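Local coordinates for multiheme cytochrome cf (Carboxydothermus ferrireducens DSM 11255, PDB 6QVM), which probably acts as an extracellular Fe(III) reductase, inserted in the S-layer and passing electrons through eleven c-type hemes to insoluble acceptors outside the cell, at residues Val540-Met544 and Ile658-Leu663; Val515-Gln519 and Gly648-Asp653; Pro493-Cys497 and Ala547-Thr551. Residue numbers count along the deposited sequence, not the author numbering.

Contact 1 of 3, residues Val540-Met544 and Ile658-Leu663; sequences VYNPM and IHNTAL. With HEC (heme c), chain N; NGA (2-acetamido-2-deoxy-beta-D-galactopyranose), chain C.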
loop_
_atom_site.group_PDB
_atom_site.type_symbol
_atom_site.label_atom_id
_atom_site.label_comp_id
_atom_site.label_asym_id
_atom_site.label_seq_id
_atom_site.Cartn_x
_atom_site.Cartn_y
_atom_site.Cartn_z
ATOM N N VAL A 540 -26.296 11.896 -28.186
ATOM C CA VAL A 540 -27.500 12.417 -27.552
ATOM C C VAL A 540 -27.085 12.890 -26.165
ATOM O O VAL A 540 -26.845 12.080 -25.263
ATOM C CB VAL A 540 -28.625 11.376 -27.487
ATOM C CG1 VAL A 540 -29.875 11.973 -26.852
ATOM C CG2 VAL A 540 -28.933 10.835 -28.877
ATOM N N TYR A 541 -26.991 14.207 -25.996
ATOM C CA TYR A 541 -26.481 14.767 -24.751
ATOM C C TYR A 541 -27.420 14.439 -23.593
ATOM O O TYR A 541 -28.643 14.568 -23.705
ATOM C CB TYR A 541 -26.281 16.278 -24.890
ATOM C CG TYR A 541 -25.174 16.688 -25.858
ATOM C CD1 TYR A 541 -23.839 16.683 -25.469
ATOM C CD2 TYR A 541 -25.470 17.091 -27.156
ATOM C CE1 TYR A 541 -22.829 17.058 -26.352
ATOM C CE2 TYR A 541 -24.467 17.468 -28.046
ATOM C CZ TYR A 541 -23.147 17.450 -27.640
ATOM O OH TYR A 541 -22.147 17.826 -28.525
ATOM N N ASN A 542 -26.829 14.003 -22.483
ATOM C CA ASN A 542 -27.571 13.492 -21.334
ATOM C C ASN A 542 -28.060 14.645 -20.462
ATOM O O ASN A 542 -27.237 15.405 -19.942
ATOM C CB ASN A 542 -26.663 12.556 -20.537
ATOM C CG ASN A 542 -27.347 11.911 -19.335
ATOM O OD1 ASN A 542 -28.376 12.378 -18.839
ATOM N ND2 ASN A 542 -26.751 10.827 -18.853
ATOM N N PRO A 543 -29.373 14.802 -20.261
ATOM C CA PRO A 543 -29.863 15.921 -19.434
ATOM C C PRO A 543 -29.334 15.907 -18.008
ATOM O O PRO A 543 -29.260 16.970 -17.382
ATOM C CB PRO A 543 -31.389 15.742 -19.469
ATOM C CG PRO A 543 -31.643 14.963 -20.713
ATOM C CD PRO A 543 -30.479 14.022 -20.837
ATOM N N MET A 544 -28.974 14.741 -17.474
ATOM C CA MET A 544 -28.340 14.647 -16.166
ATOM C C MET A 544 -26.849 14.357 -16.286
ATOM O O MET A 544 -26.249 13.809 -15.358
ATOM C CB MET A 544 -29.038 13.591 -15.305
ATOM C CG MET A 544 -30.360 14.074 -14.729
ATOM S SD MET A 544 -31.246 12.864 -13.739
ATOM C CE MET A 544 -32.355 12.176 -14.960
ATOM N N ILE A 658 -32.769 6.257 -16.426
ATOM C CA ILE A 658 -32.202 7.369 -15.671
ATOM C C ILE A 658 -30.813 7.728 -16.192
ATOM O O ILE A 658 -30.438 8.906 -16.216
ATOM C CB ILE A 658 -32.179 7.033 -14.169
ATOM C CG1 ILE A 658 -33.607 6.903 -13.634
ATOM C CG2 ILE A 658 -31.423 8.095 -13.392
ATOM C CD1 ILE A 658 -34.362 8.214 -13.612
ATOM N N HIS A 659 -30.032 6.738 -16.630
ATOM C CA HIS A 659 -28.697 7.008 -17.154
ATOM C C HIS A 659 -28.699 7.976 -18.332
ATOM O O HIS A 659 -27.639 8.523 -18.660
ATOM C CB HIS A 659 -28.021 5.692 -17.562
ATOM C CG HIS A 659 -27.601 4.843 -16.399
ATOM N ND1 HIS A 659 -27.154 3.547 -16.540
ATOM C CD2 HIS A 659 -27.570 5.106 -15.071
ATOM C CE1 HIS A 659 -26.859 3.050 -15.351
ATOM N NE2 HIS A 659 -27.101 3.977 -14.442
ATOM N N ASN A 660 -29.844 8.181 -18.987
ATOM C CA ASN A 660 -29.980 9.151 -20.067
ATOM C C ASN A 660 -31.445 9.256 -20.467
ATOM O O ASN A 660 -31.904 8.517 -21.343
ATOM C CB ASN A 660 -29.125 8.771 -21.281
ATOM C CG ASN A 660 -28.911 9.944 -22.231
ATOM O OD1 ASN A 660 -29.705 10.886 -22.268
ATOM N ND2 ASN A 660 -27.833 9.894 -22.997
ATOM N N THR A 661 -32.183 10.175 -19.830
ATOM C CA THR A 661 -33.625 10.249 -20.052
ATOM C C THR A 661 -33.948 10.550 -21.512
ATOM O O THR A 661 -34.927 10.029 -22.059
ATOM C CB THR A 661 -34.255 11.302 -19.138
ATOM O OG1 THR A 661 -33.552 12.543 -19.296
ATOM C CG2 THR A 661 -34.206 10.851 -17.692
ATOM N N ALA A 662 -33.123 11.370 -22.164
ATOM C CA ALA A 662 -33.412 11.788 -23.533
ATOM C C ALA A 662 -33.069 10.699 -24.543
ATOM O O ALA A 662 -33.822 10.473 -25.498
ATOM C CB ALA A 662 -32.658 13.076 -23.858
ATOM N N LEU A 663 -31.941 10.013 -24.353
ATOM C CA LEU A 663 -31.656 8.855 -25.194
ATOM C C LEU A 663 -32.692 7.760 -24.986
ATOM O O LEU A 663 -32.986 7.001 -25.914
ATOM C CB LEU A 663 -30.250 8.317 -24.914
ATOM C CG LEU A 663 -29.805 7.144 -25.793
ATOM C CD1 LEU A 663 -29.879 7.543 -27.255
ATOM C CD2 LEU A 663 -28.404 6.681 -25.428
HETATM FE FE HEC N . -26.319 3.961 -12.686
HETATM C CHA HEC N . -28.436 1.320 -12.274
HETATM C CHB HEC N . -23.794 1.741 -13.642
HETATM C CHC HEC N . -24.311 6.565 -13.499
HETATM C CHD HEC N . -28.650 6.151 -11.341
HETATM N NA HEC N . -26.127 1.933 -12.909
HETATM C C1A HEC N . -27.144 1.029 -12.671
HETATM C C2A HEC N . -26.618 -0.300 -12.919
HETATM C C3A HEC N . -25.342 -0.188 -13.289
HETATM C C4A HEC N . -25.010 1.216 -13.293
HETATM C CMA HEC N . -24.401 -1.358 -13.635
HETATM C CAA HEC N . -27.408 -1.613 -12.773
HETATM C CBA HEC N . -27.436 -1.912 -11.288
HETATM C CGA HEC N . -28.547 -2.874 -10.997
HETATM O O1A HEC N . -29.368 -2.578 -10.092
HETATM O O2A HEC N . -28.611 -3.934 -11.668
HETATM N NB HEC N . -24.392 4.115 -13.408
HETATM C C1B HEC N . -23.569 3.085 -13.829
HETATM C C2B HEC N . -22.428 3.663 -14.506
HETATM C C3B HEC N . -22.559 5.006 -14.458
HETATM C C4B HEC N . -23.805 5.311 -13.767
HETATM C CMB HEC N . -21.262 2.836 -15.101
HETATM C CAB HEC N . -21.588 6.065 -15.037
HETATM C CBB HEC N . -21.469 5.936 -16.573
HETATM N NC HEC N . -26.456 5.966 -12.426
HETATM C C1C HEC N . -25.498 6.864 -12.859
HETATM C C2C HEC N . -25.952 8.205 -12.540
HETATM C C3C HEC N . -27.174 8.108 -11.976
HETATM C C4C HEC N . -27.499 6.693 -11.878
HETATM C CMC HEC N . -25.189 9.499 -12.904
HETATM C CAC HEC N . -28.076 9.265 -11.464
HETATM C CBC HEC N . -28.516 10.189 -12.621
HETATM N ND HEC N . -28.251 3.770 -11.920
HETATM C C1D HEC N . -29.021 4.823 -11.427
HETATM C C2D HEC N . -30.298 4.294 -11.015
HETATM C C3D HEC N . -30.242 2.786 -11.296
HETATM C C4D HEC N . -28.930 2.549 -11.867
HETATM C CMD HEC N . -31.473 5.083 -10.406
HETATM C CAD HEC N . -31.370 1.765 -11.028
HETATM C CBD HEC N . -30.863 0.742 -10.016
HETATM C CGD HEC N . -31.833 0.605 -8.870
HETATM O O1D HEC N . -31.376 0.657 -7.694
HETATM O O2D HEC N . -33.058 0.449 -9.125
HETATM C C1 NGA C . -21.406 18.398 -29.536
HETATM C C2 NGA C . -20.154 19.215 -29.892
HETATM C C3 NGA C . -20.081 19.672 -31.357
HETATM C C4 NGA C . -20.591 18.588 -32.300
HETATM C C5 NGA C . -21.904 18.008 -31.796
HETATM C C6 NGA C . -22.448 16.940 -32.731
HETATM C C7 NGA C . -19.606 20.329 -27.809
HETATM C C8 NGA C . -19.042 21.605 -27.264
HETATM N N2 NGA C . -20.113 20.382 -29.036
HETATM O O3 NGA C . -18.756 20.043 -31.732
HETATM O O4 NGA C . -19.639 17.555 -32.402
HETATM O O5 NGA C . -21.694 17.436 -30.528
HETATM O O6 NGA C . -23.245 16.043 -31.986
HETATM O O7 NGA C . -19.584 19.304 -27.131
HETATM O O HOH W 1 -30.702 11.195 -17.572
#

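Contact 2 of 3, residues Val515-Gln519 and Gly648-Asp653; sequences VHHPQ and GIVAAD. With HEC (heme c), chain K.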
loop_
_atom_site.group_PDB
_atom_site.type_symbol
_atom_site.label_atom_id
_atom_site.label_comp_id
_atom_site.label_asym_id
_atom_site.label_seq_id
_atom_site.Cartn_x
_atom_site.Cartn_y
_atom_site.Cartn_z
ATOM N N VAL A 515 -26.832 -7.403 -26.095
ATOM C CA VAL A 515 -26.266 -6.170 -25.558
ATOM C C VAL A 515 -26.133 -6.336 -24.047
ATOM O O VAL A 515 -27.125 -6.600 -23.354
ATOM C CB VAL A 515 -27.111 -4.937 -25.928
ATOM C CG1 VAL A 515 -27.016 -4.669 -27.420
ATOM C CG2 VAL A 515 -28.570 -5.116 -25.532
ATOM N N HIS A 516 -24.908 -6.212 -23.540
ATOM C CA HIS A 516 -24.609 -6.469 -22.135
ATOM C C HIS A 516 -23.971 -5.240 -21.503
ATOM O O HIS A 516 -23.035 -4.669 -22.070
ATOM C CB HIS A 516 -23.688 -7.684 -21.979
ATOM C CG HIS A 516 -24.314 -8.976 -22.403
ATOM N ND1 HIS A 516 -24.278 -9.428 -23.703
ATOM C CD2 HIS A 516 -24.993 -9.911 -21.697
ATOM C CE1 HIS A 516 -24.905 -10.588 -23.781
ATOM N NE2 HIS A 516 -25.349 -10.903 -22.578
ATOM N N HIS A 517 -24.480 -4.850 -20.317
ATOM C CA HIS A 517 -24.034 -3.718 -19.505
ATOM C C HIS A 517 -23.561 -2.558 -20.372
ATOM O O HIS A 517 -22.350 -2.320 -20.491
ATOM C CB HIS A 517 -22.929 -4.148 -18.533
ATOM C CG HIS A 517 -22.109 -5.301 -19.016
ATOM N ND1 HIS A 517 -21.061 -5.155 -19.899
ATOM C CD2 HIS A 517 -22.188 -6.626 -18.746
ATOM C CE1 HIS A 517 -20.525 -6.338 -20.146
ATOM N NE2 HIS A 517 -21.191 -7.248 -19.458
ATOM N N PRO A 518 -24.477 -1.826 -21.000
ATOM C CA PRO A 518 -24.060 -0.758 -21.909
ATOM C C PRO A 518 -24.105 0.610 -21.249
ATOM O O PRO A 518 -24.447 1.602 -21.900
ATOM C CB PRO A 518 -25.095 -0.865 -23.031
ATOM C CG PRO A 518 -26.357 -1.253 -22.289
ATOM C CD PRO A 518 -25.932 -2.051 -21.065
ATOM N N GLN A 519 -23.794 0.666 -19.951
ATOM C CA GLN A 519 -23.990 1.900 -19.196
ATOM C C GLN A 519 -23.136 3.040 -19.737
ATOM O O GLN A 519 -23.599 4.184 -19.808
ATOM C CB GLN A 519 -23.697 1.664 -17.716
ATOM C CG GLN A 519 -24.816 0.951 -16.973
ATOM C CD GLN A 519 -24.725 -0.557 -17.078
ATOM O OE1 GLN A 519 -23.669 -1.103 -17.393
ATOM N NE2 GLN A 519 -25.835 -1.241 -16.812
ATOM N N GLY A 648 -33.823 -3.500 -26.043
ATOM C CA GLY A 648 -32.931 -4.255 -25.181
ATOM C C GLY A 648 -31.925 -3.365 -24.478
ATOM O O GLY A 648 -31.509 -3.651 -23.350
ATOM N N ILE A 649 -31.521 -2.276 -25.138
ATOM C CA ILE A 649 -30.544 -1.358 -24.559
ATOM C C ILE A 649 -31.099 -0.720 -23.293
ATOM O O ILE A 649 -30.425 -0.664 -22.259
ATOM C CB ILE A 649 -30.127 -0.299 -25.594
ATOM C CG1 ILE A 649 -29.264 -0.936 -26.686
ATOM C CG2 ILE A 649 -29.376 0.828 -24.917
ATOM C CD1 ILE A 649 -29.109 -0.065 -27.934
ATOM N N VAL A 650 -32.346 -0.244 -23.347
ATOM C CA VAL A 650 -32.992 0.308 -22.162
ATOM C C VAL A 650 -33.155 -0.752 -21.079
ATOM O O VAL A 650 -33.234 -0.422 -19.890
ATOM C CB VAL A 650 -34.343 0.942 -22.562
ATOM C CG1 VAL A 650 -35.034 1.572 -21.360
ATOM C CG2 VAL A 650 -34.129 1.976 -23.662
ATOM N N ALA A 651 -33.178 -2.030 -21.460
ATOM C CA ALA A 651 -33.303 -3.115 -20.494
ATOM C C ALA A 651 -31.961 -3.533 -19.902
ATOM O O ALA A 651 -31.855 -3.722 -18.687
ATOM C CB ALA A 651 -33.985 -4.322 -21.142
ATOM N N ALA A 652 -30.930 -3.685 -20.736
ATOM C CA ALA A 652 -29.624 -4.096 -20.227
ATOM C C ALA A 652 -28.950 -2.967 -19.458
ATOM O O ALA A 652 -28.242 -3.216 -18.474
ATOM C CB ALA A 652 -28.739 -4.576 -21.372
ATOM N N ASP A 653 -29.148 -1.720 -19.895
ATOM C CA ASP A 653 -28.668 -0.575 -19.127
ATOM C C ASP A 653 -29.194 -0.618 -17.697
ATOM O O ASP A 653 -28.509 -0.202 -16.758
ATOM C CB ASP A 653 -29.081 0.722 -19.824
ATOM C CG ASP A 653 -28.750 1.959 -19.012
ATOM O OD1 ASP A 653 -27.570 2.381 -19.018
ATOM O OD2 ASP A 653 -29.679 2.512 -18.378
HETATM FE FE HEC K . -19.862 -10.176 -16.938
HETATM C CHA HEC K . -22.632 -9.180 -15.097
HETATM C CHB HEC K . -21.036 -13.423 -16.873
HETATM C CHC HEC K . -17.464 -11.123 -19.254
HETATM C CHD HEC K . -18.654 -6.979 -17.013
HETATM N NA HEC K . -21.522 -11.113 -16.145
HETATM C C1A HEC K . -22.530 -10.522 -15.401
HETATM C C2A HEC K . -23.465 -11.554 -14.990
HETATM C C3A HEC K . -23.016 -12.727 -15.480
HETATM C C4A HEC K . -21.790 -12.470 -16.215
HETATM C CMA HEC K . -23.672 -14.115 -15.306
HETATM C CAA HEC K . -24.737 -11.307 -14.133
HETATM C CBA HEC K . -25.969 -11.493 -15.019
HETATM C CGA HEC K . -27.132 -10.654 -14.558
HETATM O O1A HEC K . -27.944 -10.256 -15.432
HETATM O O2A HEC K . -27.257 -10.381 -13.335
HETATM N NB HEC K . -19.348 -11.931 -17.889
HETATM C C1B HEC K . -19.967 -13.159 -17.711
HETATM C C2B HEC K . -19.297 -14.126 -18.563
HETATM C C3B HEC K . -18.308 -13.489 -19.220
HETATM C C4B HEC K . -18.330 -12.098 -18.812
HETATM C CMB HEC K . -19.661 -15.627 -18.662
HETATM C CAB HEC K . -17.306 -14.103 -20.233
HETATM C CBB HEC K . -18.052 -14.587 -21.495
HETATM N NC HEC K . -18.342 -9.232 -17.935
HETATM C C1C HEC K . -17.469 -9.806 -18.843
HETATM C C2C HEC K . -16.525 -8.795 -19.278
HETATM C C3C HEC K . -16.888 -7.622 -18.713
HETATM C C4C HEC K . -18.010 -7.894 -17.825
HETATM C CMC HEC K . -15.433 -9.053 -20.346
HETATM C CAC HEC K . -16.205 -6.234 -18.844
HETATM C CBC HEC K . -16.134 -5.734 -20.303
HETATM N ND HEC K . -20.534 -8.372 -16.154
HETATM C C1D HEC K . -19.861 -7.166 -16.357
HETATM C C2D HEC K . -20.644 -6.106 -15.760
HETATM C C3D HEC K . -21.889 -6.788 -15.157
HETATM C C4D HEC K . -21.732 -8.195 -15.456
HETATM C CMD HEC K . -20.271 -4.608 -15.744
HETATM C CAD HEC K . -23.073 -6.136 -14.396
HETATM C CBD HEC K . -23.856 -5.236 -15.349
HETATM C CGD HEC K . -25.306 -5.101 -14.939
HETATM O O1D HEC K . -25.617 -5.159 -13.717
HETATM O O2D HEC K . -26.157 -4.921 -15.853
#

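Contact 3 of 3, residues Pro493-Cys497 and Ala547-Thr551; sequences PNELC and AECVT. With HEC (heme c), chain N.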
loop_
_atom_site.group_PDB
_atom_site.type_symbol
_atom_site.label_atom_id
_atom_site.label_comp_id
_atom_site.label_asym_id
_atom_site.label_seq_id
_atom_site.Cartn_x
_atom_site.Cartn_y
_atom_site.Cartn_z
ATOM N N PRO A 493 -12.938 9.043 -11.856
ATOM C CA PRO A 493 -14.064 8.186 -11.426
ATOM C C PRO A 493 -14.922 7.619 -12.550
ATOM O O PRO A 493 -15.180 6.408 -12.562
ATOM C CB PRO A 493 -14.863 9.121 -10.513
ATOM C CG PRO A 493 -13.826 10.018 -9.932
ATOM C CD PRO A 493 -12.813 10.251 -11.021
ATOM N N ASN A 494 -15.379 8.455 -13.488
ATOM C CA ASN A 494 -16.184 7.948 -14.595
ATOM C C ASN A 494 -15.417 6.893 -15.382
ATOM O O ASN A 494 -15.914 5.784 -15.603
ATOM C CB ASN A 494 -16.622 9.090 -15.514
ATOM C CG ASN A 494 -17.828 9.843 -14.981
ATOM O OD1 ASN A 494 -18.440 9.441 -13.992
ATOM N ND2 ASN A 494 -18.184 10.934 -15.650
ATOM N N GLU A 495 -14.184 7.212 -15.781
ATOM C CA GLU A 495 -13.372 6.264 -16.535
ATOM C C GLU A 495 -13.148 4.969 -15.764
ATOM O O GLU A 495 -12.984 3.905 -16.373
ATOM C CB GLU A 495 -12.035 6.902 -16.902
ATOM N N LEU A 496 -13.137 5.036 -14.431
ATOM C CA LEU A 496 -12.987 3.827 -13.629
ATOM C C LEU A 496 -14.198 2.913 -13.778
ATOM O O LEU A 496 -14.054 1.716 -14.050
ATOM C CB LEU A 496 -12.770 4.195 -12.161
ATOM C CG LEU A 496 -12.638 3.026 -11.185
ATOM C CD1 LEU A 496 -11.206 2.514 -11.150
ATOM C CD2 LEU A 496 -13.111 3.438 -9.803
ATOM N N CYS A 497 -15.403 3.461 -13.597
ATOM C CA CYS A 497 -16.612 2.662 -13.763
ATOM C C CYS A 497 -16.787 2.211 -15.207
ATOM O O CYS A 497 -17.133 1.054 -15.466
ATOM C CB CYS A 497 -17.835 3.460 -13.313
ATOM S SG CYS A 497 -17.609 4.354 -11.758
ATOM N N ALA A 547 -23.910 14.903 -13.791
ATOM C CA ALA A 547 -23.638 13.925 -12.750
ATOM C C ALA A 547 -22.543 12.963 -13.195
ATOM O O ALA A 547 -22.342 12.720 -14.387
ATOM C CB ALA A 547 -24.899 13.131 -12.405
ATOM N N GLU A 548 -21.824 12.424 -12.218
ATOM C CA GLU A 548 -20.942 11.294 -12.449
ATOM C C GLU A 548 -21.622 10.025 -11.959
ATOM O O GLU A 548 -22.613 10.072 -11.225
ATOM C CB GLU A 548 -19.603 11.474 -11.731
ATOM C CG GLU A 548 -18.800 12.680 -12.185
ATOM C CD GLU A 548 -17.442 12.742 -11.520
ATOM O OE1 GLU A 548 -16.449 12.341 -12.163
ATOM O OE2 GLU A 548 -17.377 13.162 -10.345
ATOM N N CYS A 549 -21.070 8.882 -12.377
ATOM C CA CYS A 549 -21.537 7.602 -11.857
ATOM C C CYS A 549 -21.567 7.620 -10.337
ATOM O O CYS A 549 -22.548 7.195 -9.717
ATOM C CB CYS A 549 -20.649 6.459 -12.352
ATOM S SG CYS A 549 -20.174 6.551 -14.083
ATOM N N VAL A 550 -20.501 8.136 -9.719
ATOM C CA VAL A 550 -20.389 8.147 -8.271
ATOM C C VAL A 550 -21.391 9.087 -7.612
ATOM O O VAL A 550 -21.699 8.916 -6.427
ATOM C CB VAL A 550 -18.949 8.525 -7.876
ATOM C CG1 VAL A 550 -17.971 7.455 -8.319
ATOM C CG2 VAL A 550 -18.568 9.869 -8.493
ATOM N N THR A 551 -21.913 10.076 -8.342
ATOM C CA THR A 551 -22.882 10.991 -7.750
ATOM C C THR A 551 -24.104 10.233 -7.249
ATOM O O THR A 551 -24.583 10.466 -6.133
ATOM C CB THR A 551 -23.297 12.057 -8.767
ATOM O OG1 THR A 551 -22.133 12.604 -9.401
ATOM C CG2 THR A 551 -24.067 13.197 -8.092
HETATM FE FE HEC N . -26.319 3.961 -12.686
HETATM C CHA HEC N . -28.436 1.320 -12.274
HETATM C CHB HEC N . -23.794 1.741 -13.642
HETATM C CHC HEC N . -24.311 6.565 -13.499
HETATM C CHD HEC N . -28.650 6.151 -11.341
HETATM N NA HEC N . -26.127 1.933 -12.909
HETATM C C1A HEC N . -27.144 1.029 -12.671
HETATM C C2A HEC N . -26.618 -0.300 -12.919
HETATM C C3A HEC N . -25.342 -0.188 -13.289
HETATM C C4A HEC N . -25.010 1.216 -13.293
HETATM C CMA HEC N . -24.401 -1.358 -13.635
HETATM C CAA HEC N . -27.408 -1.613 -12.773
HETATM C CBA HEC N . -27.436 -1.912 -11.288
HETATM C CGA HEC N . -28.547 -2.874 -10.997
HETATM O O1A HEC N . -29.368 -2.578 -10.092
HETATM O O2A HEC N . -28.611 -3.934 -11.668
HETATM N NB HEC N . -24.392 4.115 -13.408
HETATM C C1B HEC N . -23.569 3.085 -13.829
HETATM C C2B HEC N . -22.428 3.663 -14.506
HETATM C C3B HEC N . -22.559 5.006 -14.458
HETATM C C4B HEC N . -23.805 5.311 -13.767
HETATM C CMB HEC N . -21.262 2.836 -15.101
HETATM C CAB HEC N . -21.588 6.065 -15.037
HETATM C CBB HEC N . -21.469 5.936 -16.573
HETATM N NC HEC N . -26.456 5.966 -12.426
HETATM C C1C HEC N . -25.498 6.864 -12.859
HETATM C C2C HEC N . -25.952 8.205 -12.540
HETATM C C3C HEC N . -27.174 8.108 -11.976
HETATM C C4C HEC N . -27.499 6.693 -11.878
HETATM C CMC HEC N . -25.189 9.499 -12.904
HETATM C CAC HEC N . -28.076 9.265 -11.464
HETATM C CBC HEC N . -28.516 10.189 -12.621
HETATM N ND HEC N . -28.251 3.770 -11.920
HETATM C C1D HEC N . -29.021 4.823 -11.427
HETATM C C2D HEC N . -30.298 4.294 -11.015
HETATM C C3D HEC N . -30.242 2.786 -11.296
HETATM C C4D HEC N . -28.930 2.549 -11.867
HETATM C CMD HEC N . -31.473 5.083 -10.406
HETATM C CAD HEC N . -31.370 1.765 -11.028
HETATM C CBD HEC N . -30.863 0.742 -10.016
HETATM C CGD HEC N . -31.833 0.605 -8.870
HETATM O O1D HEC N . -31.376 0.657 -7.694
HETATM O O2D HEC N . -33.058 0.449 -9.125
HETATM O O HOH W 2 -18.088 8.088 -11.552
HETATM O O HOH W 3 -19.934 13.277 -15.727
#

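Contact 1 of 3, residues Val540-Met544 and Ile658-Leu663
Val540 lays its two methyls over the first turn of helix 661-672, CG1 lying 4.2 Å from Ala662 CB and CG2 3.8 Å from Leu663 CD1. Pro543 extends this apolar strip, its CG 3.8 Å from Ala662 CB, and Met544 continues it with CE 3.6 Å from Thr661 CG2. The extended chain between them thus runs past the start of the helix, where two asparagines organise the polar groups. Asn660 is the N-cap: its OD1 accepts from Leu663 N at 3.2 Å, while its ND2 gives a weak hydrogen bond of 3.3 Å to Val540 O and has a stronger partner in the carbonyl of Val522. Asn542 folds its own backbone into an Asx turn, OD1 accepting from Met544 N at 2.8 Å, and its ND2 bonds to Phe523 O. A water joins the two segments, donating to Asn542 OD1 (2.9 Å) and Ile658 O (2.7 Å) and accepting from Thr661 N (2.9 Å). Tyr541 directs its CA-to-CB bond away from the helix and carries an O-glycan, OH being 1.4 Å from C1 of the N-acetylgalactosamine. The Met544-Ile658 end of the contact reaches two different hemes. His659 NE2 binds the iron of one at 1.9 Å, with His553 as the other axial ligand and ND1 hydrogen-bonded to Asp653; Met544 SD ligates the iron of the next, paired with His599. The distal histidine immediately precedes the N-cap, and here a bis-histidine heme c site, common in multiheme cytochromes, adjoins a histidine-methionine one.

Contact 2 of 3, residues Val515-Gln519 and Gly648-Asp653
This is a buried, largely apolar contact in which the chain leading into helix 519-524 packs against the C-terminal part of helix 641-652. Val515 points at the helix, its CG2 4.2 Å from Ala652 CB and 4.4 Å from Ile649 CG1; Gly648, with no side chain, lets the same methyl come within 3.9 Å of its backbone C. Pro518 fits against the same C-terminal part, CD being 3.8 Å from Ala652 CB and 3.4 Å from Asp653 N. Pro518 occupies the N-cap position of helix 519-524, so the start of one helix meets the C-terminal part of another, within a pocket for heme c. There the porphyrin lies over one face of the His517 ring, NE2 3.4 Å from heme atom C1D; at 4.1 Å from FE, NE2 is no iron ligand, and ND1 bonds instead to Thr502 O. Gln519 supplies the polar link, NE2 donating to Asp653 O at 2.9 Å. The carboxylate of Asp653 turns to Ser655 and His659.

Contact 3 of 3, residues Pro493-Cys497 and Ala547-Thr551
Asn494 gives up the largest area in this contact, followed by Cys549 and Glu548, and the three meet around a single amide. Asn494 OD1 accepts from Cys549 N at 3.1 Å, so a side chain from the first turn of one helix takes up a backbone donor at the start of another. The same OD1 receives a water proton at 2.8 Å, and that water accepts from Val550 N at 3.0 Å. On its other arm, Asn494 ND2 donates at 2.9 Å to a second water, which in turn donates to Ala547 O at 2.8 Å. One amide therefore spans backbone groups on both sides of Cys549, the first cysteine of a CXXCH heme-binding motif, whose SG is bonded to the heme vinyl-derived CAB at 1.8 Å. Glu548 lies alongside, CB 3.3 Å from Asn494 OD1, while its backbone N donates to Thr551 OG1 at 2.8 Å. Apolar contacts flank this polar centre: Pro493 CB to Val550 CG1 at 4.2 Å and Cys497 SG to Cys549 CB at 3.7 Å. Cys497 is itself thioether-linked to a different heme, so two heme-attachment sites touch through their cysteines. The starts of helices 493-500 and 549-553 thus meet, each carrying a heme-bound cysteine, and the chain between them includes helix 519-524 but no strand.

The three contacts gather around neighbouring hemes on the same side of the molecule. One porphyrin joins contacts 1 and 3, whose centres are 15 Å apart: contact 3 holds one of its thioether attachments, at Cys549, and contact 1 its distal ligand, His659. Contact 2 meets that ligand at the imidazole nitrogen not bound to iron, Asp653 OD1 lying 2.8 Å from His659 ND1, a probable hydrogen bond, and Gln519 CG packs 3.3 Å from His659 CE1; the centres of contacts 1 and 2 are 14 Å apart. Gln519 NE2 also comes 3.5 Å from CMA of this shared heme while flanking the other heme of contact 2. Contacts 2 and 3 do not touch, their nearest atoms being about 7 Å apart.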